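Local coordinates for protein L-lysine 6-oxidase (Marinomonas mediterranea, PDB 3WEU) that oxidises the epsilon-amino group of free L-lysine with a cysteine tryptophylquinone cofactor, releasing ammonium and the hydrogen peroxide that makes it antibacterial, at residues I610-G615 against A630-R635; G104-G109 against E486-E491; K470-Q473 against Y477-V480. All coordinates share one frame; numbering follows the deposited sequence.

Contact 1: residues I610-G615 against A630-R635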
loop_
_atom_site.group_PDB
_atom_site.type_symbol
_atom_site.label_atom_id
_atom_site.label_comp_id
_atom_site.label_asym_id
_atom_site.label_seq_id
_atom_site.Cartn_x
_atom_site.Cartn_y
_atom_site.Cartn_z
ATOM N N ILE A 610 25.394 -5.167 18.456
ATOM C CA ILE A 610 23.994 -5.006 18.095
ATOM C C ILE A 610 23.894 -4.744 16.634
ATOM O O ILE A 610 24.865 -4.551 15.947
ATOM C CB ILE A 610 23.315 -3.815 18.852
ATOM C CG1 ILE A 610 23.693 -2.452 18.347
ATOM C CG2 ILE A 610 23.494 -3.940 20.330
ATOM C CD1 ILE A 610 25.115 -2.129 18.225
ATOM N N ASN A 611 22.676 -4.738 16.130
ATOM C CA ASN A 611 22.500 -4.500 14.698
ATOM C C ASN A 611 22.781 -3.045 14.287
ATOM O O ASN A 611 22.219 -2.038 14.831
ATOM C CB ASN A 611 21.112 -4.920 14.234
ATOM C CG ASN A 611 20.916 -4.661 12.729
ATOM O OD1 ASN A 611 20.299 -3.687 12.296
ATOM N ND2 ASN A 611 21.430 -5.568 11.931
ATOM N N TYR A 612 23.651 -2.921 13.302
ATOM C CA TYR A 612 24.086 -1.610 12.830
ATOM C C TYR A 612 22.912 -0.696 12.370
ATOM O O TYR A 612 22.939 0.518 12.533
ATOM C CB TYR A 612 25.051 -1.797 11.648
ATOM C CG TYR A 612 25.465 -0.531 10.931
ATOM C CD1 TYR A 612 26.400 0.337 11.500
ATOM C CD2 TYR A 612 24.929 -0.184 9.711
ATOM C CE1 TYR A 612 26.794 1.486 10.878
ATOM C CE2 TYR A 612 25.327 0.948 9.078
ATOM C CZ TYR A 612 26.243 1.798 9.683
ATOM O OH TYR A 612 26.606 2.948 9.088
ATOM N N ALA A 613 21.964 -1.296 11.658
ATOM C CA ALA A 613 20.859 -0.526 11.088
ATOM C C ALA A 613 19.615 -0.534 11.956
ATOM O O ALA A 613 18.561 -0.238 11.437
ATOM C CB ALA A 613 20.510 -1.093 9.723
ATOM N N ARG A 614 19.717 -0.814 13.233
ATOM C CA ARG A 614 18.537 -0.985 14.079
ATOM C C ARG A 614 17.744 0.333 13.987
ATOM O O ARG A 614 18.281 1.421 14.104
ATOM C CB ARG A 614 18.936 -1.327 15.462
ATOM C CG ARG A 614 19.796 -0.266 16.188
ATOM C CD ARG A 614 20.542 -0.813 17.370
ATOM N NE ARG A 614 21.339 0.233 17.970
ATOM C CZ ARG A 614 22.480 0.707 17.465
ATOM N NH1 ARG A 614 22.989 0.245 16.312
ATOM N NH2 ARG A 614 23.123 1.702 18.130
ATOM N N GLY A 615 16.438 0.196 13.821
ATOM C CA GLY A 615 15.567 1.328 13.732
ATOM C C GLY A 615 15.194 1.746 12.324
ATOM O O GLY A 615 14.192 2.425 12.119
ATOM N N ALA A 630 25.764 5.217 12.117
ATOM C CA ALA A 630 27.039 5.427 12.740
ATOM C C ALA A 630 28.192 5.252 11.761
ATOM O O ALA A 630 28.096 4.520 10.761
ATOM C CB ALA A 630 27.224 4.412 13.840
ATOM N N PHE A 631 29.315 5.833 12.129
ATOM C CA PHE A 631 30.586 5.501 11.514
ATOM C C PHE A 631 31.322 4.603 12.471
ATOM O O PHE A 631 31.526 4.949 13.673
ATOM C CB PHE A 631 31.413 6.756 11.294
ATOM C CG PHE A 631 30.939 7.561 10.130
ATOM C CD1 PHE A 631 29.790 8.335 10.233
ATOM C CD2 PHE A 631 31.537 7.415 8.881
ATOM C CE1 PHE A 631 29.290 9.014 9.121
ATOM C CE2 PHE A 631 31.055 8.104 7.760
ATOM C CZ PHE A 631 29.930 8.921 7.898
ATOM N N ILE A 632 31.739 3.480 11.953
ATOM C CA ILE A 632 32.488 2.475 12.744
ATOM C C ILE A 632 33.954 2.855 12.664
ATOM O O ILE A 632 34.521 2.933 11.590
ATOM C CB ILE A 632 32.274 1.040 12.216
ATOM C CG1 ILE A 632 30.803 0.766 11.978
ATOM C CG2 ILE A 632 32.890 0.010 13.151
ATOM C CD1 ILE A 632 29.862 1.023 13.165
ATOM N N ARG A 633 34.567 3.097 13.824
ATOM C CA ARG A 633 35.910 3.580 13.862
ATOM C C ARG A 633 36.730 3.116 15.070
ATOM O O ARG A 633 36.162 2.736 16.119
ATOM C CB ARG A 633 35.848 5.074 13.743
ATOM C CG ARG A 633 36.409 5.908 14.813
ATOM C CD ARG A 633 36.259 7.381 14.511
ATOM N NE ARG A 633 37.487 7.970 14.151
ATOM C CZ ARG A 633 37.618 9.268 13.876
ATOM N NH1 ARG A 633 36.563 10.083 13.881
ATOM N NH2 ARG A 633 38.788 9.768 13.627
ATOM N N ASP A 634 38.053 3.081 14.871
ATOM C CA ASP A 634 38.946 2.584 15.847
ATOM C C ASP A 634 39.142 3.647 16.952
ATOM O O ASP A 634 39.732 4.717 16.704
ATOM C CB ASP A 634 40.270 2.162 15.228
ATOM C CG ASP A 634 41.232 1.561 16.211
ATOM O OD1 ASP A 634 40.900 1.334 17.376
ATOM O OD2 ASP A 634 42.420 1.358 15.790
ATOM N N ARG A 635 38.616 3.343 18.122
ATOM C CA ARG A 635 38.706 4.197 19.309
ATOM C C ARG A 635 40.103 4.164 19.966
ATOM O O ARG A 635 40.406 4.969 20.866
ATOM C CB ARG A 635 37.671 3.711 20.302
ATOM C CG ARG A 635 36.244 3.981 19.881
ATOM C CD ARG A 635 35.874 5.431 20.195
ATOM N NE ARG A 635 34.467 5.514 20.475
ATOM C CZ ARG A 635 33.898 5.898 21.601
ATOM N NH1 ARG A 635 34.582 6.335 22.641
ATOM N NH2 ARG A 635 32.592 5.879 21.661
HETATM O O HOH W 1 24.543 2.717 13.252
#

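Contact 2: residues G104-G109 against E486-E491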
loop_
_atom_site.group_PDB
_atom_site.type_symbol
_atom_site.label_atom_id
_atom_site.label_comp_id
_atom_site.label_asym_id
_atom_site.label_seq_id
_atom_site.Cartn_x
_atom_site.Cartn_y
_atom_site.Cartn_z
ATOM N N GLY A 104 23.678 -9.439 -18.382
ATOM C CA GLY A 104 24.229 -8.251 -18.976
ATOM C C GLY A 104 25.708 -8.206 -18.961
ATOM O O GLY A 104 26.286 -7.406 -19.653
ATOM N N ASN A 105 26.334 -9.085 -18.177
ATOM C CA ASN A 105 27.805 -9.134 -18.043
ATOM C C ASN A 105 28.447 -9.973 -19.151
ATOM O O ASN A 105 28.324 -11.227 -19.197
ATOM C CB ASN A 105 28.158 -9.695 -16.649
ATOM C CG ASN A 105 29.641 -9.661 -16.334
ATOM O OD1 ASN A 105 30.503 -9.566 -17.193
ATOM N ND2 ASN A 105 29.935 -9.836 -15.035
ATOM N N LEU A 106 29.177 -9.291 -20.019
ATOM C CA LEU A 106 29.696 -9.885 -21.261
ATOM C C LEU A 106 30.920 -10.735 -21.044
ATOM O O LEU A 106 31.389 -11.423 -21.955
ATOM C CB LEU A 106 29.934 -8.799 -22.323
ATOM C CG LEU A 106 28.675 -8.121 -22.808
ATOM C CD1 LEU A 106 28.873 -6.885 -23.626
ATOM C CD2 LEU A 106 27.884 -9.114 -23.606
ATOM N N LEU A 107 31.451 -10.730 -19.818
ATOM C CA LEU A 107 32.458 -11.661 -19.484
ATOM C C LEU A 107 31.974 -13.090 -19.553
ATOM O O LEU A 107 32.813 -13.988 -19.641
ATOM C CB LEU A 107 33.091 -11.388 -18.114
ATOM C CG LEU A 107 33.804 -10.024 -18.080
ATOM C CD1 LEU A 107 34.098 -9.647 -16.628
ATOM C CD2 LEU A 107 35.065 -10.068 -18.876
ATOM N N TYR A 108 30.678 -13.305 -19.488
ATOM C CA TYR A 108 30.105 -14.662 -19.595
ATOM C C TYR A 108 29.679 -15.010 -21.053
ATOM O O TYR A 108 29.018 -16.035 -21.312
ATOM C CB TYR A 108 28.886 -14.809 -18.664
ATOM C CG TYR A 108 29.288 -14.736 -17.201
ATOM C CD1 TYR A 108 29.512 -13.492 -16.587
ATOM C CD2 TYR A 108 29.486 -15.870 -16.464
ATOM C CE1 TYR A 108 29.857 -13.418 -15.266
ATOM C CE2 TYR A 108 29.920 -15.808 -15.164
ATOM C CZ TYR A 108 30.086 -14.576 -14.570
ATOM O OH TYR A 108 30.543 -14.494 -13.283
ATOM N N GLY A 109 30.026 -14.132 -21.964
ATOM C CA GLY A 109 29.723 -14.321 -23.371
ATOM C C GLY A 109 28.535 -13.557 -23.856
ATOM O O GLY A 109 27.728 -13.006 -23.098
ATOM N N GLU A 486 21.375 4.476 -24.291
ATOM C CA GLU A 486 21.292 3.035 -24.458
ATOM C C GLU A 486 22.646 2.406 -24.709
ATOM O O GLU A 486 22.743 1.201 -24.770
ATOM C CB GLU A 486 20.255 2.663 -25.557
ATOM C CG GLU A 486 20.465 3.242 -26.899
ATOM C CD GLU A 486 19.910 4.676 -26.967
ATOM O OE1 GLU A 486 18.642 4.933 -27.147
ATOM O OE2 GLU A 486 20.784 5.536 -26.817
ATOM N N ARG A 487 23.715 3.191 -24.804
ATOM C CA ARG A 487 25.018 2.682 -25.188
ATOM C C ARG A 487 25.667 1.891 -24.036
ATOM O O ARG A 487 25.870 2.442 -22.941
ATOM C CB ARG A 487 25.969 3.810 -25.584
ATOM C CG ARG A 487 27.360 3.375 -25.933
ATOM C CD ARG A 487 28.236 4.509 -26.429
ATOM N NE ARG A 487 29.582 4.092 -26.783
ATOM C CZ ARG A 487 30.547 3.906 -25.885
ATOM N NH1 ARG A 487 30.253 4.103 -24.585
ATOM N NH2 ARG A 487 31.756 3.519 -26.245
ATOM N N ASP A 488 26.002 0.639 -24.303
ATOM C CA ASP A 488 26.812 -0.158 -23.390
ATOM C C ASP A 488 28.275 -0.083 -23.785
ATOM O O ASP A 488 28.724 -0.632 -24.771
ATOM C CB ASP A 488 26.347 -1.592 -23.393
ATOM C CG ASP A 488 27.024 -2.430 -22.296
ATOM O OD1 ASP A 488 27.958 -1.914 -21.639
ATOM O OD2 ASP A 488 26.610 -3.570 -22.089
ATOM N N GLU A 489 29.058 0.632 -22.977
ATOM C CA GLU A 489 30.466 0.686 -23.157
ATOM C C GLU A 489 31.162 -0.640 -23.169
ATOM O O GLU A 489 32.238 -0.796 -23.783
ATOM C CB GLU A 489 31.054 1.552 -22.054
ATOM C CG GLU A 489 31.008 0.939 -20.626
ATOM C CD GLU A 489 29.625 0.860 -19.979
ATOM O OE1 GLU A 489 28.566 1.380 -20.480
ATOM O OE2 GLU A 489 29.588 0.281 -18.852
ATOM N N CYS A 490 30.609 -1.630 -22.450
ATOM C CA CYS A 490 31.182 -2.991 -22.561
ATOM C C CYS A 490 30.924 -3.708 -23.887
ATOM O O CYS A 490 31.703 -4.563 -24.264
ATOM C CB CYS A 490 30.651 -3.877 -21.455
ATOM S SG CYS A 490 31.198 -3.236 -19.817
ATOM N N GLU A 491 29.820 -3.395 -24.522
ATOM C CA GLU A 491 29.501 -3.915 -25.857
ATOM C C GLU A 491 30.293 -3.190 -26.948
ATOM O O GLU A 491 30.933 -3.832 -27.786
ATOM C CB GLU A 491 28.003 -3.792 -26.131
ATOM C CG GLU A 491 27.659 -4.248 -27.530
ATOM C CD GLU A 491 26.183 -4.301 -27.746
ATOM O OE1 GLU A 491 25.442 -3.829 -26.882
ATOM O OE2 GLU A 491 25.760 -4.817 -28.786
HETATM O O HOH W 2 27.568 -4.850 -19.953
#

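Contact 3: residues K470-Q473 against Y477-V480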
loop_
_atom_site.group_PDB
_atom_site.type_symbol
_atom_site.label_atom_id
_atom_site.label_comp_id
_atom_site.label_asym_id
_atom_site.label_seq_id
_atom_site.Cartn_x
_atom_site.Cartn_y
_atom_site.Cartn_z
ATOM N N LYS A 470 39.137 4.139 -20.376
ATOM C CA LYS A 470 39.078 4.664 -21.740
ATOM C C LYS A 470 37.926 5.573 -21.907
ATOM O O LYS A 470 36.799 5.247 -21.544
ATOM C CB LYS A 470 38.887 3.447 -22.687
ATOM C CG LYS A 470 38.969 3.818 -24.184
ATOM C CD LYS A 470 38.601 2.604 -25.030
ATOM C CE LYS A 470 39.750 1.649 -25.292
ATOM N NZ LYS A 470 39.277 0.228 -25.367
ATOM N N HIS A 471 38.158 6.742 -22.484
ATOM C CA HIS A 471 37.148 7.695 -22.700
ATOM C C HIS A 471 36.550 7.523 -24.118
ATOM O O HIS A 471 37.285 7.331 -25.084
ATOM C CB HIS A 471 37.759 9.100 -22.672
ATOM C CG HIS A 471 38.169 9.560 -21.319
ATOM N ND1 HIS A 471 38.002 10.866 -20.905
ATOM C CD2 HIS A 471 38.822 8.922 -20.310
ATOM C CE1 HIS A 471 38.483 11.014 -19.684
ATOM N NE2 HIS A 471 38.987 9.847 -19.292
ATOM N N TYR A 472 35.251 7.532 -24.195
ATOM C CA TYR A 472 34.529 7.621 -25.454
ATOM C C TYR A 472 34.319 9.115 -25.769
ATOM O O TYR A 472 33.684 9.809 -25.022
ATOM C CB TYR A 472 33.215 7.010 -25.317
ATOM C CG TYR A 472 32.341 6.972 -26.568
ATOM C CD1 TYR A 472 32.721 6.244 -27.693
ATOM C CD2 TYR A 472 31.119 7.618 -26.573
ATOM C CE1 TYR A 472 31.884 6.178 -28.801
ATOM C CE2 TYR A 472 30.277 7.564 -27.661
ATOM C CZ TYR A 472 30.669 6.837 -28.753
ATOM O OH TYR A 472 29.809 6.814 -29.787
ATOM N N GLN A 473 34.884 9.584 -26.844
ATOM C CA GLN A 473 34.689 11.006 -27.277
ATOM C C GLN A 473 35.135 12.057 -26.293
ATOM O O GLN A 473 35.859 11.823 -25.326
ATOM C CB GLN A 473 33.191 11.273 -27.569
ATOM C CG GLN A 473 32.416 10.253 -28.388
ATOM C CD GLN A 473 32.101 10.740 -29.793
ATOM O OE1 GLN A 473 32.772 11.604 -30.320
ATOM N NE2 GLN A 473 31.062 10.198 -30.391
ATOM N N TYR A 477 31.957 16.801 -28.597
ATOM C CA TYR A 477 30.903 15.830 -28.968
ATOM C C TYR A 477 29.693 15.948 -28.064
ATOM O O TYR A 477 28.541 16.113 -28.495
ATOM C CB TYR A 477 31.464 14.386 -29.038
ATOM C CG TYR A 477 30.331 13.427 -29.211
ATOM C CD1 TYR A 477 29.851 13.087 -30.472
ATOM C CD2 TYR A 477 29.676 12.901 -28.109
ATOM C CE1 TYR A 477 28.730 12.272 -30.602
ATOM C CE2 TYR A 477 28.584 12.079 -28.230
ATOM C CZ TYR A 477 28.110 11.749 -29.482
ATOM O OH TYR A 477 26.969 10.952 -29.573
ATOM N N PHE A 478 29.908 15.891 -26.745
ATOM C CA PHE A 478 28.794 15.905 -25.845
ATOM C C PHE A 478 28.069 17.224 -25.783
ATOM O O PHE A 478 26.825 17.237 -25.520
ATOM C CB PHE A 478 29.228 15.440 -24.423
ATOM C CG PHE A 478 29.803 14.047 -24.408
ATOM C CD1 PHE A 478 28.997 12.937 -24.746
ATOM C CD2 PHE A 478 31.081 13.831 -23.997
ATOM C CE1 PHE A 478 29.515 11.675 -24.787
ATOM C CE2 PHE A 478 31.605 12.553 -23.991
ATOM C CZ PHE A 478 30.822 11.477 -24.399
ATOM N N ASP A 479 28.822 18.314 -25.934
ATOM C CA ASP A 479 28.251 19.672 -25.993
ATOM C C ASP A 479 27.032 19.665 -26.962
ATOM O O ASP A 479 25.913 20.147 -26.635
ATOM C CB ASP A 479 29.345 20.675 -26.445
ATOM C CG ASP A 479 30.116 21.299 -25.257
ATOM O OD1 ASP A 479 29.770 21.049 -24.054
ATOM O OD2 ASP A 479 31.067 22.050 -25.517
ATOM N N VAL A 480 27.244 19.039 -28.119
ATOM C CA VAL A 480 26.244 19.040 -29.214
ATOM C C VAL A 480 25.205 17.936 -29.114
ATOM O O VAL A 480 24.027 18.176 -29.363
ATOM C CB VAL A 480 26.978 18.966 -30.564
ATOM C CG1 VAL A 480 26.028 18.723 -31.765
ATOM C CG2 VAL A 480 27.827 20.228 -30.706
HETATM O O HOH W 3 26.967 7.747 -29.175
#

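Contact 1: residues I610-G615 against A630-R635
Y612 reaches across to A630 and donates a hydrogen bond from its phenol to the backbone carbonyl. The bond from Y612 OH to A630 O is 2.7 Å long. It lies in the carbonyl plane, the angle at the oxygen between the C=O bond and Y612 OH is 151°, and the carbonyl oxygen sits at the edge of the tyrosine ring, near the ring plane. Y612 belongs to a type I beta turn, N611 to R614, that follows strand 609-611. A630 directly precedes strand 631-634. The contact thus joins the end of one two-stranded antiparallel sheet to the start of another.

The CD1-CE1 side of the ring carries the apolar part. Y612 CD1 and CE1 both lie 3.9 Å from I632 CD1, and Y612 CE1 lies 4.2 Å from A630 CB. The side chain of Y612 leaves with CG anti to the backbone N (chi1 173°), and this carries the hydroxyl over to the second segment. A second link runs through a water. It donates to Y612 O at 2.8 Å and accepts from A630 N at 3.0 Å. Both backbone polar groups of A630 are therefore engaged by Y612, one directly and one through water.

Further out, Y612 and I632 both touch V589 of the neighbouring strand 588-590. R650 also donates to Y612 O. The turn is braced by R614, whose guanidinium also forms a salt bridge with E647 of strand 645-648. N611 O accepts two bonds, from R614 N and R614 NH1, which arrive from opposite faces of its plane. The R614 NH1 to N611 O bond is 2.8 Å long, with NH1 above the carbonyl plane.

Contact 2: residues G104-G109 against E486-E491
A single methyl group, L106 CD1, makes every direct side-chain approach in this contact, and no direct hydrogen bond crosses it. The methyl lies against the backbone where C490 passes into E491. L106 CD1 is 3.7 Å from C490 O and equally far from E491 N. It also meets two side-chain carbons, C490 CB and E491 CB, each at 4.1 Å. The leucine is directed there with CG anti to its own carbonyl carbon (chi1 -66°). A bound 1,2-ethanediol, probably from the crystallisation liquor, lies about 3 Å from the L106 side chain.

L106 opens a short 3-10 segment, 106-108, in the loop between strand 80-91 and helix 129-134. An Asx turn leads into it: N105 OD1 accepts from L107 N at 3.0 Å. Facing it is the first turn of helix 489-492, with D488 as N-cap. The contact thus joins the N-terminal LodA family region to the C-terminal one, across 376 intervening residues. Here D488 OD1 accepts from C490 N at 2.8 Å, and the donor stands above the carboxylate plane, 52° out of it.

The other carboxylate oxygen serves the contact itself. A water donates to D488 OD2 at 2.7 Å and to G104 O at 2.9 Å, bridging the two segments. R504 forms a salt bridge with D488 OD1, the same oxygen that accepts the cap bond.

Contact 3: residues K470-Q473 against Y477-V480
Y472 meets F478 first through its backbone. Its carbonyl oxygen, Y472 O, lies 3.4 Å from F478 CZ, at the edge of the phenylalanine ring and near its plane. The Y472 ring adds a looser apolar contact, with Y472 CD2 4.4 Å from F478 CZ. Its phenol then links to the helix through solvent. One water lies 3.1 Å from Y472 OH and 3.2 Å from Y477 OH, so both tyrosine hydroxyls share it. Outside the pair, R487 makes a cation-pi contact with the Y472 ring.

Q473 comes next and carries most of the contact. Its amide lies over one face of the Y477 ring, with the two planes 21° apart, in a stacked arrangement. Q473 NE2 stands 3.0 Å above the ring plane, displaced toward the rim, and is 3.1 Å from Y477 CE1. Closer to the backbone, Q473 CG makes a CH-pi contact with the same ring, 4.1 Å from its centroid. The chain is bent at chi2 (-108°), which lays the amide over the ring face. Q473 CB also touches F478 CZ.

The segments are close in sequence, with three residues between them. Residues 470-473 form the loop after strand 468-469, and Y477 and F478 lie on helix 475-481. D474 OD1 accepts from Y477 N, a further tie between the loop and the helix. The contact therefore folds the end of the loop back over the start of the helix that follows it.

No hydrogen bond passes directly between the two segments. Their side chains meet directly by amide-ring stacking, CH-pi and apolar contacts, and the shared water supplies the polar link between the two phenols. The direct attachment therefore rests largely on the ring face and on dispersion.

Contacts 2 and 3 are neighbours, with centres 19 Å apart. They touch at R487, beside the helix cap of contact 2, where R487 NH2 lies 3.2 Å from Y472 CD1. Along the chain, contact 3 is nested inside the long loop that contact 2 closes. Contact 1 comes later in the sequence and lies on the opposite side of the chain's centre, its centre 37 Å from that of contact 2 and 42 Å from that of contact 3. The cysteine tryptophylquinone cofactor is built from C516 and W581, which belong to none of the three contacts.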